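Local coordinates for UspA domain-containing protein (Pyrococcus horikoshii, PDB 2DUM) that is of unknown function but belongs to the universal stress protein A family and pairs with a second copy of itself by joining edge strands antiparallel, at residues Ile109-Leu123 with Val143-Lys155. Residues are numbered along the deposited sequence; the frame is centred on the assembly and turned at random.
Sequences IVKVAEEENVSLIIL and VLRKTKKPVLIIK
Strands 120-123 and 151-154 run parallel, their axes 18° apart, with I121, I122 and L123 paired to V151, L152 and I153. These are neighbouring strands of the parallel sheet of the alpha/beta universal stress protein fold. The helices that precede them, 105-115 and 138-146, pack on the same face. Four backbone hydrogen bonds join the two segments: I121 N to P150 O, L152 N to I121 O, L123 N to L152 O and I154 N to L123 O. I121, L123 and V151 point to the helix-covered face, where V143 of helix 138-146 puts CG2 3.7 Å from I109 CG2 and CG1 3.8 Å from V110 CG2. On the other face I122 and L152 lie side by side, I122 CG1 3.7 Å from L152 CB. The outer edge of 151-153 pairs antiparallel with the second subunit.

K149 reaches over the loop after helix 105-115. Bends at chi2 (61°) and chi4 (59°) curl its chain past the E114 carboxylate and bring NZ to V118 O at 2.7 Å, in the carbonyl plane. NZ also forms a salt bridge with D158 of the second subunit, and N117 ND2 hydrogen-bonds to the same aspartate. A methionine here would probably leave V118 O without this donor and D158 of the second subunit without the lysine charge. One water bridges helix and loop, donating to V110 O and E114 OE1 and accepting from T147 OG1 at 2.9 Å.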
ATOM      1  N   ILE A 109     -12.205 -10.174  -2.911  1.00 49.32           N
ATOM      2  CA  ILE A 109     -10.978  -9.437  -3.174  1.00 46.14           C
ATOM      3  C   ILE A 109      -9.757 -10.364  -3.101  1.00 46.24           C
ATOM      4  O   ILE A 109      -8.980 -10.431  -4.038  1.00 46.10           O
ATOM      5  CB  ILE A 109     -10.733  -8.321  -2.139  1.00 45.04           C
ATOM      6  CG1 ILE A 109     -11.969  -7.481  -1.865  1.00 43.24           C
ATOM      7  CG2 ILE A 109      -9.700  -7.437  -2.605  1.00 42.95           C
ATOM      8  CD1 ILE A 109     -12.411  -6.719  -2.992  1.00 40.47           C
ATOM      9  N   VAL A 110      -9.595 -11.084  -2.002  1.00 45.81           N
ATOM     10  CA  VAL A 110      -8.397 -11.836  -1.789  1.00 46.43           C
ATOM     11  C   VAL A 110      -8.373 -13.092  -2.689  1.00 47.73           C
ATOM     12  O   VAL A 110      -7.339 -13.578  -3.184  1.00 45.90           O
ATOM     13  CB  VAL A 110      -8.357 -12.255  -0.355  1.00 46.40           C
ATOM     14  CG1 VAL A 110      -7.190 -13.211  -0.143  1.00 47.31           C
ATOM     15  CG2 VAL A 110      -8.232 -11.046   0.510  1.00 43.70           C
ATOM     16  N   LYS A 111      -9.566 -13.620  -2.880  1.00 50.42           N
ATOM     17  CA  LYS A 111      -9.731 -14.809  -3.707  1.00 52.36           C
ATOM     18  C   LYS A 111      -9.307 -14.454  -5.101  1.00 52.10           C
ATOM     19  O   LYS A 111      -8.428 -15.091  -5.644  1.00 53.82           O
ATOM     20  CB  LYS A 111     -11.160 -15.425  -3.616  1.00 52.96           C
ATOM     21  CG  LYS A 111     -11.188 -16.744  -2.792  1.00 56.79           C
ATOM     22  CD  LYS A 111     -12.359 -16.919  -1.847  1.00 60.06           C
ATOM     23  CE  LYS A 111     -13.604 -17.207  -2.647  1.00 64.03           C
ATOM     24  NZ  LYS A 111     -14.834 -17.111  -1.775  1.00 69.05           N
ATOM     25  N   VAL A 112      -9.878 -13.400  -5.643  1.00 52.13           N
ATOM     26  CA  VAL A 112      -9.580 -12.973  -6.997  1.00 52.52           C
ATOM     27  C   VAL A 112      -8.151 -12.441  -7.137  1.00 51.83           C
ATOM     28  O   VAL A 112      -7.533 -12.633  -8.162  1.00 52.04           O
ATOM     29  CB  VAL A 112     -10.522 -11.839  -7.427  1.00 53.65           C
ATOM     30  CG1 VAL A 112      -9.970 -11.085  -8.635  1.00 54.77           C
ATOM     31  CG2 VAL A 112     -11.981 -12.344  -7.690  1.00 55.37           C
ATOM     32  N   ALA A 113      -7.611 -11.759  -6.134  1.00 50.83           N
ATOM     33  CA  ALA A 113      -6.244 -11.344  -6.252  1.00 48.79           C
ATOM     34  C   ALA A 113      -5.484 -12.567  -6.629  1.00 48.08           C
ATOM     35  O   ALA A 113      -4.912 -12.612  -7.712  1.00 47.20           O
ATOM     36  CB  ALA A 113      -5.754 -10.810  -4.977  1.00 48.88           C
ATOM     37  N   GLU A 114      -5.543 -13.579  -5.772  1.00 48.33           N
ATOM     38  CA  GLU A 114      -4.596 -14.690  -5.881  1.00 50.13           C
ATOM     39  C   GLU A 114      -4.709 -15.476  -7.152  1.00 49.82           C
ATOM     40  O   GLU A 114      -3.698 -15.998  -7.661  1.00 48.83           O
ATOM     41  CB  GLU A 114      -4.650 -15.654  -4.689  1.00 50.50           C
ATOM     42  CG  GLU A 114      -3.307 -16.386  -4.494  1.00 53.46           C
ATOM     43  CD  GLU A 114      -2.264 -15.500  -3.747  1.00 61.88           C
ATOM     44  OE1 GLU A 114      -2.668 -14.716  -2.811  1.00 62.67           O
ATOM     45  OE2 GLU A 114      -1.031 -15.575  -4.090  1.00 64.69           O
ATOM     46  N   GLU A 115      -5.946 -15.559  -7.614  1.00 49.84           N
ATOM     47  CA  GLU A 115      -6.307 -16.341  -8.771  1.00 52.68           C
ATOM     48  C   GLU A 115      -5.948 -15.727 -10.123  1.00 52.28           C
ATOM     49  O   GLU A 115      -5.842 -16.475 -11.097  1.00 54.25           O
ATOM     50  CB  GLU A 115      -7.825 -16.544  -8.857  1.00 52.57           C
ATOM     51  CG  GLU A 115      -8.573 -17.288  -7.780  1.00 55.71           C
ATOM     52  CD  GLU A 115     -10.077 -17.024  -7.920  1.00 57.52           C
ATOM     53  OE1 GLU A 115     -10.860 -17.512  -7.074  1.00 65.70           O
ATOM     54  OE2 GLU A 115     -10.501 -16.302  -8.874  1.00 66.48           O
ATOM     55  N   GLU A 116      -5.895 -14.402 -10.262  1.00 51.05           N
ATOM     56  CA  GLU A 116      -5.389 -13.861 -11.490  1.00 50.15           C
ATOM     57  C   GLU A 116      -3.948 -13.476 -11.461  1.00 48.78           C
ATOM     58  O   GLU A 116      -3.517 -12.676 -12.315  1.00 48.70           O
ATOM     59  CB  GLU A 116      -6.137 -12.637 -11.903  1.00 51.27           C
ATOM     60  CG  GLU A 116      -6.957 -12.940 -13.080  1.00 55.84           C
ATOM     61  CD  GLU A 116      -8.030 -13.781 -12.601  1.00 58.57           C
ATOM     62  OE1 GLU A 116      -8.216 -13.650 -11.356  1.00 56.04           O
ATOM     63  OE2 GLU A 116      -8.610 -14.559 -13.418  1.00 59.80           O
ATOM     64  N   ASN A 117      -3.220 -14.042 -10.506  1.00 46.39           N
ATOM     65  CA  ASN A 117      -1.874 -13.698 -10.279  1.00 44.83           C
ATOM     66  C   ASN A 117      -1.618 -12.233 -10.667  1.00 43.20           C
ATOM     67  O   ASN A 117      -0.996 -11.910 -11.700  1.00 43.61           O
ATOM     68  CB  ASN A 117      -0.961 -14.660 -10.975  1.00 44.91           C
ATOM     69  CG  ASN A 117       0.435 -14.534 -10.454  1.00 51.71           C
ATOM     70  OD1 ASN A 117       1.416 -14.696 -11.188  1.00 59.13           O
ATOM     71  ND2 ASN A 117       0.551 -14.148  -9.174  1.00 56.16           N
ATOM     72  N   VAL A 118      -2.174 -11.336  -9.848  1.00 41.48           N
ATOM     73  CA  VAL A 118      -2.076  -9.891 -10.050  1.00 37.55           C
ATOM     74  C   VAL A 118      -0.797  -9.377  -9.400  1.00 37.40           C
ATOM     75  O   VAL A 118      -0.297 -10.008  -8.472  1.00 36.59           O
ATOM     76  CB  VAL A 118      -3.296  -9.131  -9.469  1.00 37.17           C
ATOM     77  CG1 VAL A 118      -4.507  -9.777  -9.825  1.00 35.45           C
ATOM     78  CG2 VAL A 118      -3.225  -8.936  -7.942  1.00 34.02           C
ATOM     79  N   SER A 119      -0.311  -8.214  -9.869  1.00 36.97           N
ATOM     80  CA  SER A 119       0.958  -7.637  -9.416  1.00 36.58           C
ATOM     81  C   SER A 119       0.790  -6.929  -8.118  1.00 35.06           C
ATOM     82  O   SER A 119       1.695  -6.993  -7.319  1.00 36.81           O
ATOM     83  CB  SER A 119       1.538  -6.656 -10.433  1.00 36.82           C
ATOM     84  OG  SER A 119       0.532  -5.747 -10.779  1.00 36.78           O
ATOM     85  N   LEU A 120      -0.356  -6.287  -7.943  1.00 32.46           N
ATOM     86  CA  LEU A 120      -0.642  -5.385  -6.887  1.00 30.85           C
ATOM     87  C   LEU A 120      -2.107  -5.447  -6.619  1.00 31.94           C
ATOM     88  O   LEU A 120      -2.891  -5.729  -7.530  1.00 31.52           O
ATOM     89  CB  LEU A 120      -0.385  -3.968  -7.337  1.00 29.14           C
ATOM     90  CG  LEU A 120      -0.519  -2.901  -6.258  1.00 28.38           C
ATOM     91  CD1 LEU A 120       0.162  -3.261  -4.952  1.00 27.35           C
ATOM     92  CD2 LEU A 120       0.146  -1.645  -6.660  1.00 25.29           C
ATOM     93  N   ILE A 121      -2.508  -5.156  -5.374  1.00 33.79           N
ATOM     94  CA  ILE A 121      -3.893  -4.701  -5.179  1.00 35.48           C
ATOM     95  C   ILE A 121      -3.935  -3.257  -4.725  1.00 36.75           C
ATOM     96  O   ILE A 121      -3.076  -2.858  -3.935  1.00 38.03           O
ATOM     97  CB  ILE A 121      -4.918  -5.683  -4.467  1.00 33.96           C
ATOM     98  CG1 ILE A 121      -5.607  -4.931  -3.390  1.00 36.57           C
ATOM     99  CG2 ILE A 121      -4.339  -6.886  -3.815  1.00 33.15           C
ATOM    100  CD1 ILE A 121      -7.082  -5.065  -3.391  1.00 40.80           C
ATOM    101  N   ILE A 122      -4.866  -2.475  -5.271  1.00 37.58           N
ATOM    102  CA  ILE A 122      -4.994  -1.071  -4.914  1.00 39.54           C
ATOM    103  C   ILE A 122      -6.327  -0.929  -4.343  1.00 41.34           C
ATOM    104  O   ILE A 122      -7.265  -1.421  -4.945  1.00 42.18           O
ATOM    105  CB  ILE A 122      -5.059  -0.181  -6.139  1.00 39.76           C
ATOM    106  CG1 ILE A 122      -3.668  -0.040  -6.752  1.00 42.49           C
ATOM    107  CG2 ILE A 122      -5.534   1.206  -5.800  1.00 35.24           C
ATOM    108  CD1 ILE A 122      -3.720   0.195  -8.239  1.00 39.94           C
ATOM    109  N   LEU A 123      -6.397  -0.224  -3.210  1.00 43.73           N
ATOM    110  CA  LEU A 123      -7.600   0.031  -2.404  1.00 45.76           C
ATOM    111  C   LEU A 123      -7.710   1.476  -1.929  1.00 48.95           C
ATOM    112  O   LEU A 123      -6.675   2.097  -1.560  1.00 49.59           O
ATOM    113  CB  LEU A 123      -7.487  -0.656  -1.074  1.00 45.15           C
ATOM    114  CG  LEU A 123      -7.814  -2.067  -0.789  1.00 44.03           C
ATOM    115  CD1 LEU A 123      -8.575  -2.391  -2.000  1.00 47.65           C
ATOM    116  CD2 LEU A 123      -6.537  -2.846  -0.686  1.00 39.36           C
ATOM    117  N   VAL A 143      -8.404  -7.407   3.848  1.00 55.03           N
ATOM    118  CA  VAL A 143      -7.538  -7.747   2.724  1.00 52.60           C
ATOM    119  C   VAL A 143      -6.085  -7.551   3.158  1.00 52.41           C
ATOM    120  O   VAL A 143      -5.312  -8.520   3.103  1.00 52.10           O
ATOM    121  CB  VAL A 143      -7.834  -6.950   1.448  1.00 51.95           C
ATOM    122  CG1 VAL A 143      -7.016  -7.445   0.346  1.00 46.44           C
ATOM    123  CG2 VAL A 143      -9.227  -7.133   1.084  1.00 51.63           C
ATOM    124  N   LEU A 144      -5.742  -6.339   3.618  1.00 50.89           N
ATOM    125  CA  LEU A 144      -4.422  -6.090   4.159  1.00 50.60           C
ATOM    126  C   LEU A 144      -3.769  -7.284   4.818  1.00 51.53           C
ATOM    127  O   LEU A 144      -2.619  -7.600   4.524  1.00 50.33           O
ATOM    128  CB  LEU A 144      -4.459  -4.994   5.168  1.00 49.27           C
ATOM    129  CG  LEU A 144      -3.489  -4.039   4.553  1.00 48.75           C
ATOM    130  CD1 LEU A 144      -3.516  -2.700   5.265  1.00 50.04           C
ATOM    131  CD2 LEU A 144      -2.151  -4.650   4.584  1.00 48.08           C
ATOM    132  N   ARG A 145      -4.536  -7.939   5.686  1.00 54.05           N
ATOM    133  CA  ARG A 145      -4.051  -8.975   6.590  1.00 57.43           C
ATOM    134  C   ARG A 145      -4.009 -10.404   5.995  1.00 57.59           C
ATOM    135  O   ARG A 145      -3.244 -11.242   6.426  1.00 56.96           O
ATOM    136  CB  ARG A 145      -4.963  -8.974   7.827  1.00 60.04           C
ATOM    137  CG  ARG A 145      -4.244  -8.851   9.213  1.00 66.43           C
ATOM    138  CD  ARG A 145      -4.117  -7.321   9.774  1.00 73.37           C
ATOM    139  NE  ARG A 145      -3.513  -7.260  11.154  1.00 76.09           N
ATOM    140  CZ  ARG A 145      -3.137  -6.159  11.856  1.00 75.62           C
ATOM    141  NH1 ARG A 145      -3.301  -4.934  11.326  1.00 78.63           N
ATOM    142  NH2 ARG A 145      -2.569  -6.292  13.089  1.00 73.67           N
ATOM    143  N   LYS A 146      -4.868 -10.680   5.020  1.00 58.04           N
ATOM    144  CA  LYS A 146      -5.092 -12.016   4.579  1.00 57.85           C
ATOM    145  C   LYS A 146      -4.304 -12.258   3.325  1.00 56.96           C
ATOM    146  O   LYS A 146      -3.927 -13.394   3.004  1.00 58.36           O
ATOM    147  CB  LYS A 146      -6.588 -12.231   4.341  1.00 59.70           C
ATOM    148  CG  LYS A 146      -7.358 -13.046   5.456  1.00 62.48           C
ATOM    149  CD  LYS A 146      -7.999 -12.120   6.578  1.00 68.79           C
ATOM    150  CE  LYS A 146      -8.086 -12.766   8.100  1.00 68.24           C
ATOM    151  NZ  LYS A 146      -8.727 -11.884   9.252  1.00 66.40           N
ATOM    152  N   THR A 147      -4.010 -11.195   2.603  1.00 55.07           N
ATOM    153  CA  THR A 147      -3.357 -11.373   1.309  1.00 52.64           C
ATOM    154  C   THR A 147      -1.841 -11.639   1.330  1.00 52.23           C
ATOM    155  O   THR A 147      -1.206 -11.450   2.354  1.00 52.17           O
ATOM    156  CB  THR A 147      -3.709 -10.248   0.397  1.00 52.24           C
ATOM    157  OG1 THR A 147      -3.517 -10.705  -0.915  1.00 52.51           O
ATOM    158  CG2 THR A 147      -2.873  -9.017   0.615  1.00 50.63           C
ATOM    159  N   LYS A 148      -1.285 -12.132   0.215  1.00 51.96           N
ATOM    160  CA  LYS A 148       0.212 -12.308   0.020  1.00 51.30           C
ATOM    161  C   LYS A 148       0.778 -11.312  -0.994  1.00 49.23           C
ATOM    162  O   LYS A 148       1.964 -10.848  -0.934  1.00 50.33           O
ATOM    163  CB  LYS A 148       0.586 -13.691  -0.500  1.00 51.67           C
ATOM    164  CG  LYS A 148      -0.167 -14.865   0.123  1.00 54.10           C
ATOM    165  CD  LYS A 148      -0.030 -14.962   1.637  1.00 55.67           C
ATOM    166  CE  LYS A 148      -1.011 -16.037   2.161  1.00 56.36           C
ATOM    167  NZ  LYS A 148      -0.996 -17.136   1.150  1.00 54.26           N
ATOM    168  N   LYS A 149      -0.097 -10.992  -1.932  1.00 46.00           N
ATOM    169  CA  LYS A 149       0.038  -9.854  -2.826  1.00 42.38           C
ATOM    170  C   LYS A 149       0.474  -8.479  -2.107  1.00 41.40           C
ATOM    171  O   LYS A 149       0.327  -8.329  -0.853  1.00 40.51           O
ATOM    172  CB  LYS A 149      -1.266  -9.770  -3.655  1.00 42.31           C
ATOM    173  CG  LYS A 149      -1.321 -10.572  -4.987  1.00 41.56           C
ATOM    174  CD  LYS A 149      -1.172 -12.046  -4.829  1.00 46.71           C
ATOM    175  CE  LYS A 149      -1.086 -12.725  -6.159  1.00 52.82           C
ATOM    176  NZ  LYS A 149       0.092 -12.222  -7.008  1.00 58.16           N
ATOM    177  N   PRO A 150       1.139  -7.545  -2.860  1.00 39.37           N
ATOM    178  CA  PRO A 150       1.366  -6.180  -2.345  1.00 38.27           C
ATOM    179  C   PRO A 150       0.145  -5.317  -2.426  1.00 36.36           C
ATOM    180  O   PRO A 150      -0.831  -5.736  -3.080  1.00 36.20           O
ATOM    181  CB  PRO A 150       2.522  -5.670  -3.176  1.00 38.12           C
ATOM    182  CG  PRO A 150       2.498  -6.455  -4.442  1.00 38.97           C
ATOM    183  CD  PRO A 150       1.857  -7.790  -4.126  1.00 38.74           C
ATOM    184  N   VAL A 151       0.121  -4.195  -1.686  1.00 34.73           N
ATOM    185  CA  VAL A 151      -1.138  -3.468  -1.519  1.00 34.37           C
ATOM    186  C   VAL A 151      -0.967  -1.984  -1.480  1.00 34.58           C
ATOM    187  O   VAL A 151      -0.220  -1.487  -0.656  1.00 35.96           O
ATOM    188  CB  VAL A 151      -1.915  -3.865  -0.249  1.00 34.09           C
ATOM    189  CG1 VAL A 151      -3.187  -2.949  -0.049  1.00 35.45           C
ATOM    190  CG2 VAL A 151      -2.388  -5.281  -0.297  1.00 32.97           C
ATOM    191  N   LEU A 152      -1.678  -1.255  -2.333  1.00 33.76           N
ATOM    192  CA  LEU A 152      -1.521   0.167  -2.350  1.00 32.70           C
ATOM    193  C   LEU A 152      -2.741   0.763  -1.630  1.00 34.20           C
ATOM    194  O   LEU A 152      -3.963   0.651  -2.047  1.00 32.64           O
ATOM    195  CB  LEU A 152      -1.476   0.622  -3.800  1.00 32.18           C
ATOM    196  CG  LEU A 152      -0.431   1.670  -4.203  1.00 30.60           C
ATOM    197  CD1 LEU A 152      -0.826   2.379  -5.427  1.00 34.16           C
ATOM    198  CD2 LEU A 152      -0.295   2.683  -3.255  1.00 26.93           C
ATOM    199  N   ILE A 153      -2.484   1.409  -0.514  1.00 34.91           N
ATOM    200  CA  ILE A 153      -3.667   2.064   0.003  1.00 36.42           C
ATOM    201  C   ILE A 153      -3.601   3.541  -0.334  1.00 38.43           C
ATOM    202  O   ILE A 153      -2.681   4.261   0.059  1.00 37.15           O
ATOM    203  CB  ILE A 153      -4.155   1.641   1.434  1.00 35.37           C
ATOM    204  CG1 ILE A 153      -4.776   2.852   2.049  1.00 42.27           C
ATOM    205  CG2 ILE A 153      -3.110   1.049   2.325  1.00 27.17           C
ATOM    206  CD1 ILE A 153      -3.672   3.889   2.704  1.00 55.42           C
ATOM    207  N   ILE A 154      -4.525   3.963  -1.176  1.00 42.27           N
ATOM    208  CA  ILE A 154      -4.491   5.338  -1.690  1.00 46.53           C
ATOM    209  C   ILE A 154      -5.457   6.067  -0.774  1.00 48.65           C
ATOM    210  O   ILE A 154      -6.246   5.372  -0.059  1.00 49.15           O
ATOM    211  CB  ILE A 154      -4.792   5.387  -3.245  1.00 46.28           C
ATOM    212  CG1 ILE A 154      -3.852   6.291  -4.008  1.00 47.65           C
ATOM    213  CG2 ILE A 154      -6.083   6.023  -3.571  1.00 50.81           C
ATOM    214  CD1 ILE A 154      -2.560   5.608  -4.496  1.00 52.42           C
ATOM    215  N   LYS A 155      -5.372   7.402  -0.722  1.00 51.36           N
ATOM    216  CA  LYS A 155      -6.124   8.136   0.283  1.00 55.02           C
ATOM    217  C   LYS A 155      -6.700   9.523  -0.109  1.00 59.89           C
ATOM    218  O   LYS A 155      -7.921   9.758   0.011  1.00 61.56           O
ATOM    219  CB  LYS A 155      -5.237   8.268   1.505  1.00 54.19           C
ATOM    220  CG  LYS A 155      -5.938   8.033   2.828  1.00 50.43           C
ATOM    221  CD  LYS A 155      -4.984   8.102   3.994  1.00 45.48           C
ATOM    222  CE  LYS A 155      -4.295   6.782   4.287  1.00 44.69           C
ATOM    223  NZ  LYS A 155      -4.092   6.762   5.797  1.00 45.31           N
TER
HETATM  224  O   HOH W   1      -4.791 -12.775  -2.535  1.00 46.84           O